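Local coordinates for protein beta-galactosidase (Geobacillus stearothermophilus, PDB 4OIF) that probably hydrolyses terminal non-reducing beta-D-galactose residues of beta-D-galactosides, as a zinc-binding trimeric family 42 glycoside hydrolase, at residues 132-135 with 136-140; 153-156 with 157-161; 229-232 with 233-236; 238-241 with 242-246; 272-275 with 276-280. One frame throughout, in Å; residues are numbered along the deposited sequence. Where two conformers were deposited one is given.

Interaction 1 (132-135 with 136-140); sequences KTQH and INRLL
L139 sets its branch carbon CG over one face of the H135 ring, 4.0 Å above the plane and displaced toward the rim, while its CD1 lies 3.9 Å from H135 NE2. The imidazole is in place for this i to i+4 contact because its CG stands opposite the backbone N (chi1 -180°), beside its own carbonyl. The helix beneath is regular: I136 N donates to K132 O at 3.0 Å and an almost straight 174°, and the next three amides repeat the step. On another side of the helix the N137 amide folds back along the backbone, with CG and T133 O 3.0 Å apart. Its ND2 is a donor to E239 OE2, and replacing N137 with a leucine would probably leave that buried carboxylate oxygen short of one of its hydrogen bonds. T133 OG1 is bonded to Y129 O, one turn earlier, and Q134 NE2 to N238 O. Both segments belong to helix 127-144, which joins strands 83-87 and 150-154; Q134 and R138 rest on P242 of helix 218-246, and K132, T133 and I136 meet W55 of the short helix 55-58.

Interaction 2 (153-156 with 157-161); sequences WHVS and NEYGG
S156 puts its CB over one face of the Y159 ring, 3.4 Å from CZ, and the hydroxyl of Y159 reaches on to V155, where OH is 3.5 Å from CG1. The tyrosine carries CG opposite its carbonyl carbon (chi1 -80°), which swings the ring back toward S156. The phenol oxygen is hydrogen-bonded to E239 OE1, and S156 OG pairs with S90 OG, so both hydroxyls are engaged beyond the turn. This is the C-terminal end of strand 150-154, the fourth of the eight parallel strands of the TIM barrel, where N157 and the following E158, the predicted proton donor, form the Asn-Glu pair familiar from clan GH-A glycosidases. N157 has its CG anti to the backbone N (chi1 -167°), and this extends the amide toward H154: the imidazole and amide planes are only 2° apart, and OD1 lies at the ring edge, 3.2 Å from H154 CE1. That oxygen accepts from N255 ND2, while N157 ND2 binds a glycerol that probably came from the crystallisation liquor. On the H154 ring, ND1 gives a weak, bent hydrogen bond to S156 O at 2.8 Å, with the oxygen in the ring plane. S156 itself adopts a positive phi, unusual for a residue other than glycine.

Interaction 3 (229-232 with 233-236); sequences TDQT and ISFF
T229 with I233 (i to i+4) and Q231 with S234 (i to i+3) make side-chain contacts along a regular alpha helix, the long helix 218-246 that links strands 150-154 and 252-259 of the TIM barrel. The backbone evidence is a set of four successive i to i+4 hydrogen bonds; the first, from I233 N to T229 O, spans 2.9 Å with a 168° angle at hydrogen. T229 and I233 lie side by side and point the same way, with T229 CG2 and I233 CD1 3.9 Å apart. I233 sends CG1 opposite its carbonyl carbon (chi1 -64°), which brings that atom back along the helix to 3.3 Å from T229 O. T229 OG1 is bonded to D270 N and T232 OG1 to V228 O. F235 turns its ring toward H122 and helix 127-144, and F236 meets F274 edge-to-face. On the polar side Q231 NE2 bonds T125 OG1, close to the zinc site, and S234 OG bonds R130 NH1 of helix 127-144. Between Q231 and S234 themselves a water mediates, 3.2 Å from Q231 OE1, to which it donates, and also 3.2 Å from S234 OG.

Interaction 4 (238-241 with 242-246); sequences NEIV and PLREL
The flat guanidinium of R244 is met obliquely by I240, whose CD1 lies 4.3 Å from R244 NE, and its NH1 forms a salt bridge with D279 OD2. The chain bends at chi2 (-54°), bringing NE near I240 CD1. The flat carboxylate of E245 takes a different course: its chain is extended beyond CG and runs side by side with V241, where OE2 comes to 3.7 Å from CG1. Between these two side chains and the preceding turn sits the puckered ring of P242, whose CD lies against V241 CB at 3.4 Å and stands 3.2 Å from E239 O. The helix is kinked here, for neither P242 N nor L243 N is bonded to the turn before. For P242 the cause is chemical, since a proline nitrogen carries no hydrogen. L243 N does carry one, and its bond is probably lost because the helix bends where P242 CD is set against E239 O. Regular bonding resumes at once: R244 N donates to I240 O at 2.9 Å and E245 N to V241 O at 3.0 Å. A weak second bond joins R244 N and V241 O. I240 CG2 and L243 CD2 are in apolar contact at 4.2 Å. Around this last part of helix 218-246, V241 lies on Q134 of helix 127-144, I240, L243 and R244 touch I252 of strand 252-259, and E239 is bonded to T88 and S90 of the loop after strand 83-87.

Interaction 5 (272-275 with 276-280); sequences SKFA and KHLDV
A275 O is gripped twice, by L278 N at 3.1 Å and by K314 NZ. The backbone donor stands 65° out of the carbonyl plane, and H277 N, 2.8 Å from F274 O, is likewise above its acceptor's plane. These two successive i to i+3 bonds fold the chain into a tight turn on the way to strand 282-284. H277 lies with its ring edge toward the helix, CD2 3.1 Å from K273 O and that oxygen in the ring plane. NE2 is 2.7 Å from a water, whose further link to K273 NZ is short and uncertain, while ND1 bonds E237 OE2. Exchanging H277 for an alanine would probably leave the E237 carboxylate without this partner. F274 and L278 are in apolar contact, CE2 to CD2 at 3.8 Å; F274 swings its CG opposite the backbone N (chi1 -155°), which carries the ring toward L278. K276 NZ forms a salt bridge with E462 of the trimerisation domain. Between helix 218-246 and strand 252-259, F274 and L278 fill the interface: L278 touches F236 on the helix side, and both reach T254 and F256 on the strand.

Overall arrangement
Interactions 1 to 5 follow one another along one arc of the TIM barrel, from helix 127-144 to the turn before strand 282-284. E239 of interaction 4 is the shared joint: its OE2 is 2.7 Å from N137 ND2 of interaction 1, and its OE1 2.7 Å from Y159 OH of interaction 2. Interaction 2 holds the predicted proton donor E158, and its N157 side chain lies about 4 Å from that of the predicted nucleophile E322. Interaction 3 passes near the zinc, the Q231 side chain about 7 Å from the ion without binding it. Interaction 5 meets helix 218-246 at several points, among them F236 CZ to L278 CD2 at 3.4 Å and R244 NH1 to D279 OD2 at 3.0 Å.

Interaction 1 (132-135 with 136-140)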
loop_
_atom_site.group_PDB
_atom_site.type_symbol
_atom_site.label_atom_id
_atom_site.label_comp_id
_atom_site.label_asym_id
_atom_site.label_seq_id
_atom_site.Cartn_x
_atom_site.Cartn_y
_atom_site.Cartn_z
ATOM N N LYS A 132 -2.061 -39.396 -6.735
ATOM C CA LYS A 132 -0.872 -39.331 -7.575
ATOM C C LYS A 132 0.397 -39.140 -6.736
ATOM O O LYS A 132 1.435 -39.791 -7.011
ATOM C CB LYS A 132 -1.013 -38.222 -8.614
ATOM C CG LYS A 132 -2.128 -38.477 -9.637
ATOM C CD LYS A 132 -1.581 -38.634 -11.050
ATOM C CE LYS A 132 -2.671 -39.062 -12.036
ATOM N NZ LYS A 132 -3.147 -40.476 -11.840
ATOM N N THR A 133 0.321 -38.295 -5.704
ATOM C CA THR A 133 1.487 -38.106 -4.856
ATOM C C THR A 133 1.759 -39.376 -4.057
ATOM O O THR A 133 2.910 -39.813 -3.950
ATOM C CB THR A 133 1.335 -36.904 -3.902
ATOM O OG1 THR A 133 0.191 -37.091 -3.067
ATOM C CG2 THR A 133 1.191 -35.607 -4.692
ATOM N N GLN A 134 0.715 -39.993 -3.505
ATOM C CA GLN A 134 0.964 -41.239 -2.797
ATOM C C GLN A 134 1.583 -42.287 -3.716
ATOM O O GLN A 134 2.467 -43.028 -3.304
ATOM C CB GLN A 134 -0.302 -41.802 -2.175
ATOM C CG GLN A 134 0.025 -42.906 -1.175
ATOM C CD GLN A 134 -1.184 -43.671 -0.690
ATOM O OE1 GLN A 134 -1.550 -44.699 -1.258
ATOM N NE2 GLN A 134 -1.796 -43.188 0.383
ATOM N N HIS A 135 1.143 -42.339 -4.968
ATOM C CA HIS A 135 1.638 -43.364 -5.883
ATOM C C HIS A 135 3.104 -43.155 -6.267
ATOM O O HIS A 135 3.915 -44.096 -6.242
ATOM C CB HIS A 135 0.788 -43.414 -7.146
ATOM C CG HIS A 135 1.245 -44.450 -8.123
ATOM N ND1 HIS A 135 1.294 -45.793 -7.813
ATOM C CD2 HIS A 135 1.715 -44.339 -9.390
ATOM C CE1 HIS A 135 1.755 -46.465 -8.851
ATOM N NE2 HIS A 135 2.015 -45.607 -9.822
ATOM N N ILE A 136 3.460 -41.931 -6.639
ATOM C CA ILE A 136 4.860 -41.713 -6.949
ATOM C C ILE A 136 5.731 -41.896 -5.682
ATOM O O ILE A 136 6.862 -42.395 -5.755
ATOM C CB ILE A 136 5.082 -40.341 -7.591
ATOM C CG1 ILE A 136 6.487 -40.269 -8.181
ATOM C CG2 ILE A 136 4.817 -39.208 -6.612
ATOM C CD1 ILE A 136 6.637 -39.168 -9.186
ATOM N N ASN A 137 5.204 -41.544 -4.514
ATOM C CA ASN A 137 5.936 -41.836 -3.294
ATOM C C ASN A 137 6.185 -43.328 -3.189
ATOM O O ASN A 137 7.295 -43.769 -2.863
ATOM C CB ASN A 137 5.184 -41.330 -2.078
ATOM C CG ASN A 137 5.177 -39.828 -2.002
ATOM O OD1 ASN A 137 5.614 -39.155 -2.931
ATOM N ND2 ASN A 137 4.672 -39.290 -0.907
ATOM N N ARG A 138 5.166 -44.111 -3.528
ATOM C CA ARG A 138 5.312 -45.558 -3.511
ATOM C C ARG A 138 6.380 -46.056 -4.493
ATOM O O ARG A 138 7.181 -46.907 -4.136
ATOM C CB ARG A 138 3.982 -46.226 -3.802
ATOM C CG ARG A 138 4.044 -47.735 -3.805
ATOM C CD ARG A 138 2.660 -48.314 -3.892
ATOM N NE ARG A 138 1.853 -47.945 -2.734
ATOM C CZ ARG A 138 1.905 -48.582 -1.568
ATOM N NH1 ARG A 138 2.728 -49.613 -1.415
ATOM N NH2 ARG A 138 1.137 -48.188 -0.559
ATOM N N LEU A 139 6.402 -45.536 -5.719
ATOM C CA LEU A 139 7.426 -45.964 -6.675
ATOM C C LEU A 139 8.806 -45.640 -6.118
ATOM O O LEU A 139 9.739 -46.451 -6.214
ATOM C CB LEU A 139 7.233 -45.301 -8.051
ATOM C CG LEU A 139 5.960 -45.699 -8.817
ATOM C CD1 LEU A 139 5.837 -44.951 -10.142
ATOM C CD2 LEU A 139 5.896 -47.197 -9.052
ATOM N N LEU A 140 8.927 -44.458 -5.520
ATOM C CA LEU A 140 10.204 -44.057 -4.942
ATOM C C LEU A 140 10.644 -45.017 -3.837
ATOM O O LEU A 140 11.784 -45.486 -3.860
ATOM C CB LEU A 140 10.137 -42.629 -4.401
ATOM C CG LEU A 140 10.254 -41.507 -5.441
ATOM C CD1 LEU A 140 9.877 -40.185 -4.810
ATOM C CD2 LEU A 140 11.650 -41.443 -6.069
HETATM O O HOH W 1 0.127 -46.324 -3.195
#

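Interaction 2 (153-156 with 157-161)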
loop_
_atom_site.group_PDB
_atom_site.type_symbol
_atom_site.label_atom_id
_atom_site.label_comp_id
_atom_site.label_asym_id
_atom_site.label_seq_id
_atom_site.Cartn_x
_atom_site.Cartn_y
_atom_site.Cartn_z
ATOM N N TRP A 153 13.517 -39.482 4.751
ATOM C CA TRP A 153 12.545 -38.947 3.825
ATOM C C TRP A 153 12.313 -37.464 4.124
ATOM O O TRP A 153 12.176 -37.065 5.285
ATOM C CB TRP A 153 11.232 -39.720 3.911
ATOM C CG TRP A 153 11.298 -41.114 3.370
ATOM C CD1 TRP A 153 11.346 -42.269 4.086
ATOM C CD2 TRP A 153 11.297 -41.494 1.992
ATOM N NE1 TRP A 153 11.383 -43.348 3.244
ATOM C CE2 TRP A 153 11.355 -42.898 1.950
ATOM C CE3 TRP A 153 11.253 -40.783 0.787
ATOM C CZ2 TRP A 153 11.381 -43.607 0.752
ATOM C CZ3 TRP A 153 11.272 -41.481 -0.396
ATOM C CH2 TRP A 153 11.335 -42.880 -0.409
ATOM N N HIS A 154 12.269 -36.669 3.057
ATOM C CA HIS A 154 11.994 -35.238 3.098
ATOM C C HIS A 154 10.622 -35.052 2.442
ATOM O O HIS A 154 10.516 -34.883 1.235
ATOM C CB HIS A 154 13.135 -34.488 2.375
ATOM C CG HIS A 154 12.959 -33.002 2.242
ATOM N ND1 HIS A 154 11.844 -32.417 1.673
ATOM C CD2 HIS A 154 13.819 -31.985 2.505
ATOM C CE1 HIS A 154 12.005 -31.104 1.642
ATOM N NE2 HIS A 154 13.199 -30.817 2.131
ATOM N N VAL A 155 9.557 -35.131 3.228
ATOM C CA VAL A 155 8.237 -35.220 2.622
ATOM C C VAL A 155 7.721 -33.862 2.172
ATOM O O VAL A 155 7.509 -32.952 2.985
ATOM C CB VAL A 155 7.233 -35.869 3.572
ATOM C CG1 VAL A 155 5.872 -36.010 2.903
ATOM C CG2 VAL A 155 7.740 -37.224 3.960
ATOM N N SER A 156 7.514 -33.759 0.857
ATOM C CA SER A 156 7.121 -32.518 0.188
ATOM C C SER A 156 8.155 -31.430 0.423
ATOM O O SER A 156 9.342 -31.714 0.599
ATOM C CB SER A 156 5.748 -32.035 0.667
ATOM O OG SER A 156 5.239 -31.062 -0.221
ATOM N N ASN A 157 7.693 -30.184 0.434
ATOM C CA ASN A 157 8.571 -29.069 0.743
ATOM C C ASN A 157 7.823 -27.838 1.251
ATOM O O ASN A 157 6.899 -27.354 0.589
ATOM C CB ASN A 157 9.400 -28.702 -0.486
ATOM C CG ASN A 157 10.529 -27.771 -0.150
ATOM O OD1 ASN A 157 11.580 -28.201 0.335
ATOM N ND2 ASN A 157 10.316 -26.479 -0.379
ATOM N N GLU A 158 8.238 -27.345 2.420
ATOM C CA GLU A 158 7.679 -26.138 3.042
ATOM C C GLU A 158 6.159 -26.037 2.909
ATOM O O GLU A 158 5.649 -25.072 2.332
ATOM C CB GLU A 158 8.338 -24.879 2.451
ATOM C CG GLU A 158 9.784 -24.690 2.888
ATOM C CD GLU A 158 10.346 -23.305 2.594
ATOM O OE1 GLU A 158 9.977 -22.696 1.558
ATOM O OE2 GLU A 158 11.169 -22.829 3.414
ATOM N N TYR A 159 5.458 -27.053 3.408
ATOM C CA TYR A 159 3.993 -27.075 3.451
ATOM C C TYR A 159 3.408 -25.733 3.868
ATOM O O TYR A 159 3.923 -25.088 4.782
ATOM C CB TYR A 159 3.499 -28.136 4.437
ATOM C CG TYR A 159 3.490 -29.562 3.948
ATOM C CD1 TYR A 159 2.768 -29.928 2.809
ATOM C CD2 TYR A 159 4.161 -30.563 4.657
ATOM C CE1 TYR A 159 2.732 -31.251 2.376
ATOM C CE2 TYR A 159 4.135 -31.881 4.235
ATOM C CZ TYR A 159 3.416 -32.225 3.097
ATOM O OH TYR A 159 3.390 -33.537 2.672
ATOM N N GLY A 160 2.325 -25.318 3.222
ATOM C CA GLY A 160 1.763 -24.020 3.521
ATOM C C GLY A 160 0.740 -23.565 2.510
ATOM O O GLY A 160 0.757 -23.985 1.347
ATOM N N GLY A 161 -0.162 -22.696 2.960
ATOM C CA GLY A 161 -1.212 -22.180 2.107
ATOM C C GLY A 161 -2.531 -22.898 2.326
ATOM O O GLY A 161 -2.606 -23.914 3.028
#

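Interaction 3 (229-232 with 233-236)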
loop_
_atom_site.group_PDB
_atom_site.type_symbol
_atom_site.label_atom_id
_atom_site.label_comp_id
_atom_site.label_asym_id
_atom_site.label_seq_id
_atom_site.Cartn_x
_atom_site.Cartn_y
_atom_site.Cartn_z
ATOM N N THR A 229 -4.537 -26.542 9.071
ATOM C CA THR A 229 -3.508 -27.395 9.658
ATOM C C THR A 229 -3.853 -28.893 9.558
ATOM O O THR A 229 -3.059 -29.692 9.040
ATOM C CB THR A 229 -3.256 -27.037 11.132
ATOM O OG1 THR A 229 -2.516 -25.815 11.190
ATOM C CG2 THR A 229 -2.450 -28.136 11.828
ATOM N N ASP A 230 -5.043 -29.260 10.024
ATOM C CA ASP A 230 -5.466 -30.654 10.006
ATOM C C ASP A 230 -5.477 -31.255 8.604
ATOM O O ASP A 230 -5.032 -32.370 8.406
ATOM C CB ASP A 230 -6.849 -30.805 10.633
ATOM C CG ASP A 230 -6.800 -30.835 12.150
ATOM O OD1 ASP A 230 -5.685 -30.917 12.706
ATOM O OD2 ASP A 230 -7.875 -30.781 12.788
ATOM N N GLN A 231 -5.975 -30.515 7.630
ATOM C CA GLN A 231 -6.084 -31.029 6.292
ATOM C C GLN A 231 -4.703 -31.151 5.644
ATOM O O GLN A 231 -4.444 -32.101 4.873
ATOM C CB GLN A 231 -7.026 -30.140 5.463
ATOM C CG GLN A 231 -7.424 -30.743 4.118
ATOM C CD GLN A 231 -8.349 -31.929 4.190
ATOM O OE1 GLN A 231 -8.238 -32.780 5.069
ATOM N NE2 GLN A 231 -9.274 -32.002 3.237
ATOM N N THR A 232 -3.809 -30.225 5.996
ATOM C CA THR A 232 -2.410 -30.327 5.569
ATOM C C THR A 232 -1.750 -31.600 6.134
ATOM O O THR A 232 -1.136 -32.381 5.392
ATOM C CB THR A 232 -1.611 -29.083 6.003
ATOM O OG1 THR A 232 -2.100 -27.947 5.294
ATOM C CG2 THR A 232 -0.140 -29.240 5.707
ATOM N N ILE A 233 -1.913 -31.824 7.439
ATOM C CA ILE A 233 -1.363 -33.012 8.086
ATOM C C ILE A 233 -1.943 -34.300 7.498
ATOM O O ILE A 233 -1.209 -35.246 7.214
ATOM C CB ILE A 233 -1.610 -33.000 9.586
ATOM C CG1 ILE A 233 -0.872 -31.826 10.220
ATOM C CG2 ILE A 233 -1.144 -34.307 10.213
ATOM C CD1 ILE A 233 -0.979 -31.794 11.756
ATOM N N SER A 234 -3.253 -34.321 7.290
ATOM C CA SER A 234 -3.919 -35.438 6.615
ATOM C C SER A 234 -3.300 -35.718 5.229
ATOM O O SER A 234 -3.069 -36.894 4.866
ATOM C CB SER A 234 -5.422 -35.155 6.493
ATOM O OG SER A 234 -6.037 -35.950 5.490
ATOM N N PHE A 235 -3.020 -34.650 4.471
ATOM C CA PHE A 235 -2.344 -34.803 3.183
ATOM C C PHE A 235 -0.985 -35.450 3.366
ATOM O O PHE A 235 -0.588 -36.330 2.590
ATOM C CB PHE A 235 -2.177 -33.459 2.478
ATOM C CG PHE A 235 -1.636 -33.566 1.071
ATOM C CD1 PHE A 235 -0.269 -33.672 0.836
ATOM C CD2 PHE A 235 -2.497 -33.539 -0.024
ATOM C CE1 PHE A 235 0.230 -33.772 -0.468
ATOM C CE2 PHE A 235 -2.005 -33.629 -1.330
ATOM C CZ PHE A 235 -0.635 -33.749 -1.548
ATOM N N PHE A 236 -0.265 -34.992 4.384
ATOM C CA PHE A 236 1.045 -35.549 4.704
ATOM C C PHE A 236 0.990 -37.061 5.007
ATOM O O PHE A 236 1.822 -37.839 4.535
ATOM C CB PHE A 236 1.638 -34.791 5.894
ATOM C CG PHE A 236 2.750 -35.515 6.588
ATOM C CD1 PHE A 236 4.064 -35.369 6.161
ATOM C CD2 PHE A 236 2.490 -36.331 7.682
ATOM C CE1 PHE A 236 5.104 -36.035 6.803
ATOM C CE2 PHE A 236 3.524 -37.002 8.330
ATOM C CZ PHE A 236 4.833 -36.856 7.890
HETATM O O HOH W 2 -9.181 -35.824 4.895
#

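Interaction 4 (238-241 with 242-246)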
loop_
_atom_site.group_PDB
_atom_site.type_symbol
_atom_site.label_atom_id
_atom_site.label_comp_id
_atom_site.label_asym_id
_atom_site.label_seq_id
_atom_site.Cartn_x
_atom_site.Cartn_y
_atom_site.Cartn_z
ATOM N N ASN A 238 -1.278 -39.121 4.170
ATOM C CA ASN A 238 -1.550 -39.774 2.917
ATOM C C ASN A 238 -0.287 -39.986 2.105
ATOM O O ASN A 238 -0.091 -41.065 1.538
ATOM C CB ASN A 238 -2.544 -38.991 2.082
ATOM C CG ASN A 238 -2.915 -39.732 0.833
ATOM O OD1 ASN A 238 -3.718 -40.657 0.888
ATOM N ND2 ASN A 238 -2.320 -39.355 -0.297
ATOM N N GLU A 239 0.551 -38.951 2.041
ATOM C CA GLU A 239 1.845 -39.051 1.360
ATOM C C GLU A 239 2.675 -40.199 1.922
ATOM O O GLU A 239 3.242 -40.982 1.171
ATOM C CB GLU A 239 2.657 -37.755 1.484
ATOM C CG GLU A 239 2.315 -36.668 0.485
ATOM C CD GLU A 239 3.550 -35.923 0.007
ATOM O OE1 GLU A 239 3.643 -34.697 0.218
ATOM O OE2 GLU A 239 4.442 -36.573 -0.571
ATOM N N ILE A 240 2.750 -40.296 3.244
ATOM C CA ILE A 240 3.731 -41.182 3.843
ATOM C C ILE A 240 3.264 -42.612 4.025
ATOM O O ILE A 240 4.054 -43.447 4.460
ATOM C CB ILE A 240 4.181 -40.682 5.203
ATOM C CG1 ILE A 240 3.024 -40.784 6.202
ATOM C CG2 ILE A 240 4.741 -39.260 5.086
ATOM C CD1 ILE A 240 3.397 -40.448 7.644
ATOM N N VAL A 241 2.002 -42.912 3.721
ATOM C CA VAL A 241 1.585 -44.323 3.812
ATOM C C VAL A 241 2.606 -45.356 3.236
ATOM O O VAL A 241 3.039 -46.277 3.953
ATOM C CB VAL A 241 0.214 -44.545 3.140
ATOM C CG1 VAL A 241 -0.023 -46.035 2.899
ATOM C CG2 VAL A 241 -0.879 -43.959 4.009
ATOM N N PRO A 242 3.030 -45.191 1.968
ATOM C CA PRO A 242 3.956 -46.207 1.437
ATOM C C PRO A 242 5.354 -46.105 2.036
ATOM O O PRO A 242 6.122 -47.066 2.035
ATOM C CB PRO A 242 3.996 -45.896 -0.058
ATOM C CG PRO A 242 3.747 -44.422 -0.127
ATOM C CD PRO A 242 2.755 -44.132 0.977
ATOM N N LEU A 243 5.688 -44.929 2.539
ATOM C CA LEU A 243 6.966 -44.756 3.193
ATOM C C LEU A 243 6.990 -45.586 4.478
ATOM O O LEU A 243 7.998 -46.191 4.818
ATOM C CB LEU A 243 7.228 -43.276 3.475
ATOM C CG LEU A 243 7.884 -42.442 2.372
ATOM C CD1 LEU A 243 7.288 -42.678 0.989
ATOM C CD2 LEU A 243 7.807 -40.973 2.741
ATOM N N ARG A 244 5.871 -45.634 5.184
ATOM C CA ARG A 244 5.809 -46.451 6.390
ATOM C C ARG A 244 5.761 -47.926 6.036
ATOM O O ARG A 244 6.414 -48.747 6.691
ATOM C CB ARG A 244 4.598 -46.096 7.245
ATOM C CG ARG A 244 4.640 -44.702 7.851
ATOM C CD ARG A 244 5.919 -44.467 8.632
ATOM N NE ARG A 244 5.741 -43.421 9.639
ATOM C CZ ARG A 244 6.740 -42.830 10.285
ATOM N NH1 ARG A 244 8.005 -43.164 10.031
ATOM N NH2 ARG A 244 6.471 -41.889 11.174
ATOM N N GLU A 245 4.978 -48.270 5.012
ATOM C CA GLU A 245 4.892 -49.678 4.633
ATOM C C GLU A 245 6.248 -50.235 4.214
ATOM O O GLU A 245 6.692 -51.265 4.711
ATOM C CB GLU A 245 3.900 -49.887 3.491
ATOM C CG GLU A 245 2.445 -49.804 3.890
ATOM C CD GLU A 245 1.509 -50.043 2.716
ATOM O OE1 GLU A 245 1.963 -50.597 1.679
ATOM O OE2 GLU A 245 0.319 -49.669 2.841
ATOM N N LEU A 246 6.902 -49.541 3.294
ATOM C CA LEU A 246 8.066 -50.094 2.632
ATOM C C LEU A 246 9.371 -49.743 3.328
ATOM O O LEU A 246 10.353 -50.466 3.203
ATOM C CB LEU A 246 8.097 -49.627 1.177
ATOM C CG LEU A 246 6.855 -50.052 0.385
ATOM C CD1 LEU A 246 6.952 -49.584 -1.039
ATOM C CD2 LEU A 246 6.694 -51.552 0.415
#

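Interaction 5 (272-275 with 276-280)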
loop_
_atom_site.group_PDB
_atom_site.type_symbol
_atom_site.label_atom_id
_atom_site.label_comp_id
_atom_site.label_asym_id
_atom_site.label_seq_id
_atom_site.Cartn_x
_atom_site.Cartn_y
_atom_site.Cartn_z
ATOM N N SER A 272 3.055 -27.304 16.444
ATOM C CA SER A 272 3.030 -28.058 17.691
ATOM C C SER A 272 2.184 -29.313 17.492
ATOM O O SER A 272 2.343 -30.307 18.194
ATOM C CB SER A 272 2.490 -27.221 18.847
ATOM O OG SER A 272 1.091 -27.080 18.779
ATOM N N LYS A 273 1.297 -29.250 16.506
ATOM C CA LYS A 273 0.438 -30.363 16.136
ATOM C C LYS A 273 1.107 -31.236 15.083
ATOM O O LYS A 273 0.935 -32.464 15.081
ATOM C CB LYS A 273 -0.914 -29.834 15.618
ATOM C CG LYS A 273 -2.086 -30.785 15.789
ATOM C CD LYS A 273 -3.371 -30.163 15.263
ATOM C CE LYS A 273 -4.597 -30.947 15.710
ATOM N NZ LYS A 273 -4.445 -32.397 15.393
ATOM N N PHE A 274 1.868 -30.601 14.188
ATOM C CA PHE A 274 2.466 -31.306 13.049
ATOM C C PHE A 274 3.634 -32.161 13.571
ATOM O O PHE A 274 3.884 -33.270 13.077
ATOM C CB PHE A 274 2.948 -30.312 11.975
ATOM C CG PHE A 274 3.018 -30.887 10.569
ATOM C CD1 PHE A 274 2.515 -30.178 9.491
ATOM C CD2 PHE A 274 3.501 -32.169 10.342
ATOM C CE1 PHE A 274 2.567 -30.703 8.206
ATOM C CE2 PHE A 274 3.551 -32.707 9.064
ATOM C CZ PHE A 274 3.075 -31.972 7.995
ATOM N N ALA A 275 4.336 -31.641 14.579
ATOM C CA ALA A 275 5.526 -32.294 15.125
ATOM C C ALA A 275 5.242 -33.720 15.588
ATOM O O ALA A 275 6.094 -34.610 15.455
ATOM C CB ALA A 275 6.093 -31.473 16.267
ATOM N N LYS A 276 4.045 -33.920 16.138
ATOM C CA LYS A 276 3.608 -35.242 16.584
ATOM C C LYS A 276 3.577 -36.255 15.438
ATOM O O LYS A 276 3.589 -37.455 15.679
ATOM C CB LYS A 276 2.223 -35.174 17.223
ATOM C CG LYS A 276 2.076 -34.225 18.412
ATOM C CD LYS A 276 0.682 -34.356 19.011
ATOM C CE LYS A 276 0.309 -33.144 19.843
ATOM N NZ LYS A 276 1.417 -32.816 20.770
ATOM N N HIS A 277 3.542 -35.775 14.198
ATOM C CA HIS A 277 3.448 -36.672 13.047
ATOM C C HIS A 277 4.797 -36.942 12.386
ATOM O O HIS A 277 4.881 -37.742 11.462
ATOM C CB HIS A 277 2.468 -36.105 12.011
ATOM C CG HIS A 277 1.070 -35.961 12.529
ATOM N ND1 HIS A 277 0.069 -36.864 12.237
ATOM C CD2 HIS A 277 0.514 -35.036 13.351
ATOM C CE1 HIS A 277 -1.046 -36.491 12.841
ATOM N NE2 HIS A 277 -0.804 -35.383 13.521
ATOM N N LEU A 278 5.847 -36.286 12.866
ATOM C CA LEU A 278 7.169 -36.428 12.269
ATOM C C LEU A 278 8.111 -37.241 13.154
ATOM O O LEU A 278 7.921 -37.311 14.367
ATOM C CB LEU A 278 7.771 -35.051 12.002
ATOM C CG LEU A 278 6.945 -34.097 11.136
ATOM C CD1 LEU A 278 7.636 -32.734 11.070
ATOM C CD2 LEU A 278 6.731 -34.662 9.740
ATOM N N ASP A 279 9.119 -37.864 12.547
ATOM C CA ASP A 279 10.127 -38.586 13.324
ATOM C C ASP A 279 11.137 -37.587 13.863
ATOM O O ASP A 279 11.638 -37.730 14.975
ATOM C CB ASP A 279 10.836 -39.654 12.476
ATOM C CG ASP A 279 9.893 -40.742 12.002
ATOM O OD1 ASP A 279 8.916 -41.041 12.729
ATOM O OD2 ASP A 279 10.125 -41.297 10.901
ATOM N N VAL A 280 11.418 -36.565 13.061
ATOM C CA VAL A 280 12.425 -35.581 13.408
ATOM C C VAL A 280 12.019 -34.213 12.840
ATOM O O VAL A 280 11.426 -34.122 11.758
ATOM C CB VAL A 280 13.846 -36.026 12.904
ATOM C CG1 VAL A 280 13.827 -36.309 11.421
ATOM C CG2 VAL A 280 14.922 -35.001 13.264
HETATM O O HOH W 3 -2.626 -33.992 14.883
#